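Local coordinates for protein erythropoietin (Homo sapiens, PDB 1EER) that regulates red blood cell production by binding and dimerising its receptor, which activates the kinase JAK2 and STAT signalling, at residues 5-15 against 101-112. The protein carries 5 engineered substitutions. Sequence-based numbering, arbitrary orientation.
Sequences LICDSRVLERY and GLRSLTTLLRAL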
ATOM      1  N   LEU A   5     -14.493  -4.553   5.222  1.00 37.83           N
ATOM      2  CA  LEU A   5     -13.383  -4.654   4.276  1.00 28.97           C
ATOM      3  C   LEU A   5     -12.573  -3.440   3.830  1.00 26.23           C
ATOM      4  O   LEU A   5     -11.348  -3.487   3.879  1.00 26.27           O
ATOM      5  CB  LEU A   5     -13.847  -5.430   3.046  1.00 29.00           C
ATOM      6  CG  LEU A   5     -14.216  -6.888   3.351  1.00 30.86           C
ATOM      7  CD1 LEU A   5     -15.710  -6.987   3.596  1.00 33.15           C
ATOM      8  CD2 LEU A   5     -13.819  -7.781   2.208  1.00 20.44           C
ATOM      9  N   ILE A   6     -13.208  -2.363   3.383  1.00 25.47           N
ATOM     10  CA  ILE A   6     -12.414  -1.216   2.944  1.00 26.27           C
ATOM     11  C   ILE A   6     -11.886  -0.409   4.118  1.00 24.08           C
ATOM     12  O   ILE A   6     -10.948   0.373   3.970  1.00 22.73           O
ATOM     13  CB  ILE A   6     -13.200  -0.283   1.984  1.00 21.54           C
ATOM     14  CG1 ILE A   6     -12.215   0.404   1.034  1.00 21.29           C
ATOM     15  CG2 ILE A   6     -14.011   0.734   2.762  1.00 19.03           C
ATOM     16  CD1 ILE A   6     -12.873   1.272  -0.028  1.00 24.71           C
ATOM     17  N   CYS A   7     -12.485  -0.615   5.285  1.00 23.62           N
ATOM     18  CA  CYS A   7     -12.066   0.086   6.488  1.00 21.28           C
ATOM     19  C   CYS A   7     -10.814  -0.537   7.076  1.00 22.16           C
ATOM     20  O   CYS A   7     -10.303  -0.084   8.101  1.00 22.63           O
ATOM     21  CB  CYS A   7     -13.196   0.086   7.509  1.00 21.29           C
ATOM     22  SG  CYS A   7     -14.505   1.229   6.998  1.00 21.40           S
ATOM     23  N   ASP A   8     -10.328  -1.589   6.426  1.00 24.36           N
ATOM     24  CA  ASP A   8      -9.117  -2.255   6.864  1.00 20.23           C
ATOM     25  C   ASP A   8      -8.020  -1.671   5.987  1.00 24.86           C
ATOM     26  O   ASP A   8      -7.908  -1.993   4.803  1.00 21.72           O
ATOM     27  CB  ASP A   8      -9.230  -3.765   6.661  1.00 22.19           C
ATOM     28  CG  ASP A   8      -7.985  -4.511   7.107  1.00 28.20           C
ATOM     29  OD1 ASP A   8      -6.860  -4.003   6.907  1.00 30.62           O
ATOM     30  OD2 ASP A   8      -8.126  -5.618   7.661  1.00 32.91           O
ATOM     31  N   SER A   9      -7.231  -0.784   6.579  1.00 23.59           N
ATOM     32  CA  SER A   9      -6.149  -0.121   5.872  1.00 28.09           C
ATOM     33  C   SER A   9      -5.375  -1.022   4.905  1.00 28.51           C
ATOM     34  O   SER A   9      -5.185  -0.672   3.735  1.00 28.04           O
ATOM     35  CB  SER A   9      -5.180   0.492   6.885  1.00 23.93           C
ATOM     36  OG  SER A   9      -5.533   1.832   7.154  1.00 32.05           O
ATOM     37  N   ARG A  10      -4.928  -2.175   5.398  1.00 26.79           N
ATOM     38  CA  ARG A  10      -4.151  -3.121   4.597  1.00 25.69           C
ATOM     39  C   ARG A  10      -4.882  -3.559   3.338  1.00 24.29           C
ATOM     40  O   ARG A  10      -4.259  -3.818   2.303  1.00 20.68           O
ATOM     41  CB  ARG A  10      -3.807  -4.367   5.423  1.00 33.46           C
ATOM     42  CG  ARG A  10      -3.023  -4.121   6.712  1.00 37.08           C
ATOM     43  CD  ARG A  10      -2.558  -2.686   6.866  1.00 40.44           C
ATOM     44  NE  ARG A  10      -1.111  -2.555   6.742  1.00 48.51           N
ATOM     45  CZ  ARG A  10      -0.488  -1.399   6.533  1.00 52.47           C
ATOM     46  NH1 ARG A  10      -1.188  -0.276   6.423  1.00 51.87           N
ATOM     47  NH2 ARG A  10       0.835  -1.367   6.431  1.00 49.61           N
ATOM     48  N   VAL A  11      -6.203  -3.660   3.436  1.00 23.69           N
ATOM     49  CA  VAL A  11      -7.007  -4.069   2.299  1.00 22.46           C
ATOM     50  C   VAL A  11      -6.958  -2.996   1.224  1.00 21.89           C
ATOM     51  O   VAL A  11      -6.687  -3.288   0.060  1.00 25.36           O
ATOM     52  CB  VAL A  11      -8.478  -4.330   2.711  1.00 23.24           C
ATOM     53  CG1 VAL A  11      -9.320  -4.717   1.480  1.00 21.79           C
ATOM     54  CG2 VAL A  11      -8.524  -5.436   3.760  1.00 19.54           C
ATOM     55  N   LEU A  12      -7.204  -1.750   1.612  1.00 21.74           N
ATOM     56  CA  LEU A  12      -7.180  -0.661   0.650  1.00 18.14           C
ATOM     57  C   LEU A  12      -5.761  -0.391   0.170  1.00 18.25           C
ATOM     58  O   LEU A  12      -5.533  -0.093  -1.003  1.00 20.54           O
ATOM     59  CB  LEU A  12      -7.771   0.601   1.274  1.00 16.78           C
ATOM     60  CG  LEU A  12      -7.565   1.899   0.490  1.00 15.28           C
ATOM     61  CD1 LEU A  12      -7.949   1.708  -0.977  1.00 20.02           C
ATOM     62  CD2 LEU A  12      -8.399   2.988   1.130  1.00 16.13           C
ATOM     63  N   GLU A  13      -4.804  -0.518   1.084  1.00 20.29           N
ATOM     64  CA  GLU A  13      -3.403  -0.274   0.775  1.00 16.51           C
ATOM     65  C   GLU A  13      -2.847  -1.127  -0.354  1.00 20.98           C
ATOM     66  O   GLU A  13      -1.948  -0.689  -1.074  1.00 13.24           O
ATOM     67  CB  GLU A  13      -2.542  -0.484   2.019  1.00 23.48           C
ATOM     68  CG  GLU A  13      -1.062  -0.260   1.771  1.00 28.63           C
ATOM     69  CD  GLU A  13      -0.317   0.195   3.018  1.00 38.78           C
ATOM     70  OE1 GLU A  13      -0.572   1.324   3.505  1.00 36.99           O
ATOM     71  OE2 GLU A  13       0.529  -0.582   3.507  1.00 35.31           O
ATOM     72  N   ARG A  14      -3.362  -2.348  -0.502  1.00 22.86           N
ATOM     73  CA  ARG A  14      -2.888  -3.232  -1.558  1.00 17.20           C
ATOM     74  C   ARG A  14      -2.966  -2.525  -2.903  1.00 13.15           C
ATOM     75  O   ARG A  14      -2.035  -2.569  -3.707  1.00 16.35           O
ATOM     76  CB  ARG A  14      -3.724  -4.511  -1.607  1.00 16.98           C
ATOM     77  CG  ARG A  14      -3.199  -5.524  -2.613  1.00 23.81           C
ATOM     78  CD  ARG A  14      -4.287  -6.477  -3.084  1.00 28.52           C
ATOM     79  NE  ARG A  14      -3.973  -7.026  -4.397  1.00 30.19           N
ATOM     80  CZ  ARG A  14      -4.795  -7.794  -5.103  1.00 24.07           C
ATOM     81  NH1 ARG A  14      -5.988  -8.107  -4.619  1.00 21.85           N
ATOM     82  NH2 ARG A  14      -4.429  -8.236  -6.301  1.00 25.89           N
ATOM     83  N   TYR A  15      -4.086  -1.859  -3.137  1.00 15.68           N
ATOM     84  CA  TYR A  15      -4.295  -1.161  -4.397  1.00 20.76           C
ATOM     85  C   TYR A  15      -3.443   0.103  -4.524  1.00 18.45           C
ATOM     86  O   TYR A  15      -2.911   0.395  -5.594  1.00 17.63           O
ATOM     87  CB  TYR A  15      -5.786  -0.849  -4.550  1.00 17.80           C
ATOM     88  CG  TYR A  15      -6.634  -2.100  -4.440  1.00 22.76           C
ATOM     89  CD1 TYR A  15      -6.665  -3.037  -5.478  1.00 22.03           C
ATOM     90  CD2 TYR A  15      -7.371  -2.370  -3.287  1.00 24.03           C
ATOM     91  CE1 TYR A  15      -7.409  -4.211  -5.370  1.00 23.19           C
ATOM     92  CE2 TYR A  15      -8.119  -3.539  -3.166  1.00 19.88           C
ATOM     93  CZ  TYR A  15      -8.133  -4.455  -4.212  1.00 26.23           C
ATOM     94  OH  TYR A  15      -8.871  -5.612  -4.100  1.00 19.87           O
ATOM     95  N   GLY A 101      -8.266  -3.875  -9.993  1.00 17.54           N
ATOM     96  CA  GLY A 101      -8.302  -3.129  -8.747  1.00 18.01           C
ATOM     97  C   GLY A 101      -9.451  -2.139  -8.665  1.00 16.67           C
ATOM     98  O   GLY A 101     -10.144  -2.077  -7.647  1.00 17.39           O
ATOM     99  N   LEU A 102      -9.654  -1.364  -9.734  1.00 20.73           N
ATOM    100  CA  LEU A 102     -10.729  -0.373  -9.773  1.00 18.64           C
ATOM    101  C   LEU A 102     -12.076  -1.052  -9.602  1.00 14.14           C
ATOM    102  O   LEU A 102     -12.985  -0.510  -8.975  1.00 12.24           O
ATOM    103  CB  LEU A 102     -10.690   0.415 -11.092  1.00 16.23           C
ATOM    104  CG  LEU A 102      -9.691   1.583 -11.116  1.00 17.60           C
ATOM    105  CD1 LEU A 102      -9.643   2.212 -12.494  1.00 15.53           C
ATOM    106  CD2 LEU A 102     -10.097   2.621 -10.084  1.00 16.17           C
ATOM    107  N   ARG A 103     -12.195  -2.258 -10.145  1.00 18.28           N
ATOM    108  CA  ARG A 103     -13.448  -2.994 -10.035  1.00 22.64           C
ATOM    109  C   ARG A 103     -13.710  -3.350  -8.576  1.00 18.33           C
ATOM    110  O   ARG A 103     -14.836  -3.234  -8.091  1.00 19.04           O
ATOM    111  CB  ARG A 103     -13.404  -4.267 -10.891  1.00 21.29           C
ATOM    112  CG  ARG A 103     -14.755  -4.974 -11.011  1.00 22.89           C
ATOM    113  CD  ARG A 103     -14.630  -6.366 -11.646  1.00 19.05           C
ATOM    114  NE  ARG A 103     -14.399  -6.299 -13.087  1.00 16.49           N
ATOM    115  CZ  ARG A 103     -13.271  -6.667 -13.678  1.00 12.78           C
ATOM    116  NH1 ARG A 103     -12.264  -7.130 -12.953  1.00 16.61           N
ATOM    117  NH2 ARG A 103     -13.137  -6.547 -14.990  1.00 20.36           N
ATOM    118  N   SER A 104     -12.665  -3.774  -7.875  1.00 18.52           N
ATOM    119  CA  SER A 104     -12.803  -4.140  -6.473  1.00 17.44           C
ATOM    120  C   SER A 104     -13.105  -2.909  -5.623  1.00 19.56           C
ATOM    121  O   SER A 104     -13.997  -2.929  -4.769  1.00 18.14           O
ATOM    122  CB  SER A 104     -11.525  -4.819  -5.990  1.00 16.31           C
ATOM    123  OG  SER A 104     -11.289  -6.010  -6.721  1.00 16.95           O
ATOM    124  N   LEU A 105     -12.371  -1.830  -5.872  1.00 19.37           N
ATOM    125  CA  LEU A 105     -12.565  -0.594  -5.126  1.00 16.69           C
ATOM    126  C   LEU A 105     -13.982  -0.066  -5.296  1.00 18.19           C
ATOM    127  O   LEU A 105     -14.585   0.416  -4.336  1.00 22.06           O
ATOM    128  CB  LEU A 105     -11.539   0.454  -5.576  1.00 15.57           C
ATOM    129  CG  LEU A 105     -10.097   0.071  -5.226  1.00 14.09           C
ATOM    130  CD1 LEU A 105      -9.120   0.966  -5.973  1.00 17.36           C
ATOM    131  CD2 LEU A 105      -9.901   0.184  -3.714  1.00 17.52           C
ATOM    132  N   THR A 106     -14.515  -0.157  -6.513  1.00 17.26           N
ATOM    133  CA  THR A 106     -15.881   0.300  -6.784  1.00 16.65           C
ATOM    134  C   THR A 106     -16.898  -0.447  -5.918  1.00 19.76           C
ATOM    135  O   THR A 106     -17.827   0.154  -5.366  1.00 17.73           O
ATOM    136  CB  THR A 106     -16.284   0.070  -8.249  1.00 14.29           C
ATOM    137  OG1 THR A 106     -15.403   0.794  -9.115  1.00 19.97           O
ATOM    138  CG2 THR A 106     -17.717   0.524  -8.472  1.00 15.77           C
ATOM    139  N   THR A 107     -16.727  -1.763  -5.815  1.00 15.61           N
ATOM    140  CA  THR A 107     -17.629  -2.582  -5.023  1.00 17.79           C
ATOM    141  C   THR A 107     -17.418  -2.228  -3.559  1.00 17.53           C
ATOM    142  O   THR A 107     -18.373  -2.068  -2.804  1.00 19.25           O
ATOM    143  CB  THR A 107     -17.347  -4.093  -5.236  1.00 27.48           C
ATOM    144  OG1 THR A 107     -17.619  -4.450  -6.599  1.00 33.01           O
ATOM    145  CG2 THR A 107     -18.228  -4.934  -4.322  1.00 33.77           C
ATOM    146  N   LEU A 108     -16.153  -2.086  -3.176  1.00 22.73           N
ATOM    147  CA  LEU A 108     -15.775  -1.746  -1.806  1.00 22.28           C
ATOM    148  C   LEU A 108     -16.358  -0.402  -1.338  1.00 25.31           C
ATOM    149  O   LEU A 108     -16.858  -0.290  -0.209  1.00 21.76           O
ATOM    150  CB  LEU A 108     -14.246  -1.723  -1.694  1.00 22.58           C
ATOM    151  CG  LEU A 108     -13.551  -2.785  -0.826  1.00 25.74           C
ATOM    152  CD1 LEU A 108     -14.383  -4.063  -0.746  1.00 22.15           C
ATOM    153  CD2 LEU A 108     -12.174  -3.065  -1.404  1.00 25.44           C
ATOM    154  N   LEU A 109     -16.300   0.605  -2.208  1.00 19.85           N
ATOM    155  CA  LEU A 109     -16.807   1.943  -1.896  1.00 21.52           C
ATOM    156  C   LEU A 109     -18.310   1.981  -1.682  1.00 23.75           C
ATOM    157  O   LEU A 109     -18.806   2.633  -0.761  1.00 23.92           O
ATOM    158  CB  LEU A 109     -16.463   2.910  -3.024  1.00 22.72           C
ATOM    159  CG  LEU A 109     -15.628   4.120  -2.651  1.00 25.34           C
ATOM    160  CD1 LEU A 109     -14.620   3.739  -1.576  1.00 25.66           C
ATOM    161  CD2 LEU A 109     -14.927   4.625  -3.894  1.00 27.03           C
ATOM    162  N   ARG A 110     -19.033   1.297  -2.562  1.00 25.19           N
ATOM    163  CA  ARG A 110     -20.482   1.256  -2.490  1.00 22.19           C
ATOM    164  C   ARG A 110     -20.924   0.729  -1.143  1.00 16.35           C
ATOM    165  O   ARG A 110     -21.815   1.280  -0.517  1.00 21.07           O
ATOM    166  CB  ARG A 110     -21.032   0.360  -3.600  1.00 21.86           C
ATOM    167  CG  ARG A 110     -22.486  -0.018  -3.425  1.00 25.25           C
ATOM    168  CD  ARG A 110     -22.961  -0.853  -4.594  1.00 26.24           C
ATOM    169  NE  ARG A 110     -22.466  -0.321  -5.857  1.00 28.66           N
ATOM    170  CZ  ARG A 110     -22.050  -1.073  -6.866  1.00 29.47           C
ATOM    171  NH1 ARG A 110     -22.070  -2.393  -6.753  1.00 32.80           N
ATOM    172  NH2 ARG A 110     -21.612  -0.508  -7.981  1.00 27.27           N
ATOM    173  N   ALA A 111     -20.299  -0.352  -0.704  1.00 25.07           N
ATOM    174  CA  ALA A 111     -20.640  -0.954   0.577  1.00 24.57           C
ATOM    175  C   ALA A 111     -20.422   0.081   1.657  1.00 26.81           C
ATOM    176  O   ALA A 111     -21.081   0.054   2.689  1.00 29.26           O
ATOM    177  CB  ALA A 111     -19.773  -2.169   0.830  1.00 23.86           C
ATOM    178  N   LEU A 112     -19.492   0.995   1.404  1.00 28.32           N
ATOM    179  CA  LEU A 112     -19.177   2.064   2.340  1.00 27.83           C
ATOM    180  C   LEU A 112     -20.271   3.136   2.320  1.00 30.21           C
ATOM    181  O   LEU A 112     -20.320   4.008   3.188  1.00 36.16           O
ATOM    182  CB  LEU A 112     -17.826   2.690   1.974  1.00 34.24           C
ATOM    183  CG  LEU A 112     -16.814   3.090   3.059  1.00 29.00           C
ATOM    184  CD1 LEU A 112     -16.113   4.343   2.602  1.00 19.91           C
ATOM    185  CD2 LEU A 112     -17.487   3.314   4.408  1.00 26.99           C
TER
HETATM  186  O   HOH W   1      -8.862  -7.141  -6.620  1.00 23.45           O
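Ile-6 reaches Leu-108 and Leu-109 with CG1 anti to the backbone N (chi1 -151°) and the chain running on extended, which carries CD1 over Leu-108 CB and against Leu-109. Its stem, CB and CG1, lies against Leu-108 CG, with Ile-6 CB 3.8 Å away, the two side chains meeting at a slant. The CD1 atoms of Ile-6 and Leu-109 are only 3.4 Å apart, tighter than normal van der Waals contact. The other branch, CG2, meets Leu-112 CG at 3.7 Å, the two side chains crossing at roughly a right angle. Tyr-15 instead has CG anti to its carbonyl carbon (chi1 -55°), turning the ring across helix 101-111. Leu-105 CG sits over one face, towards the rim, and Leu-105 CD2 is 3.6 Å from Tyr-15 CD2. That same methyl also meets Leu-12 CD1. Along the CD1-CE1 side, Gly-101 has no side chain, and its CA comes within 3.7 Å of Tyr-15 CD1. The phenol oxygen passes Ser-104 CB, and a water in the ring plane joins the two side chains, 2.9 Å from Tyr-15 OH and donating to Ser-104 OG at 2.7 Å; Ser-104 also bonds through OG to Ser-100 O, and its strongest polar partner is the backbone of another protein's chain.

Helices 9-15 and 101-111 run roughly antiparallel (147°), as expected for the first and third long helices of an up-up-down-down four-helix cytokine. Leu-109 also touches Leu-67 of helix 56-82, and Cys-7 is disulfide-bonded to Cys-161. The direct contact is thus buried and apolar, and water links its polar ends beside another protein's chain.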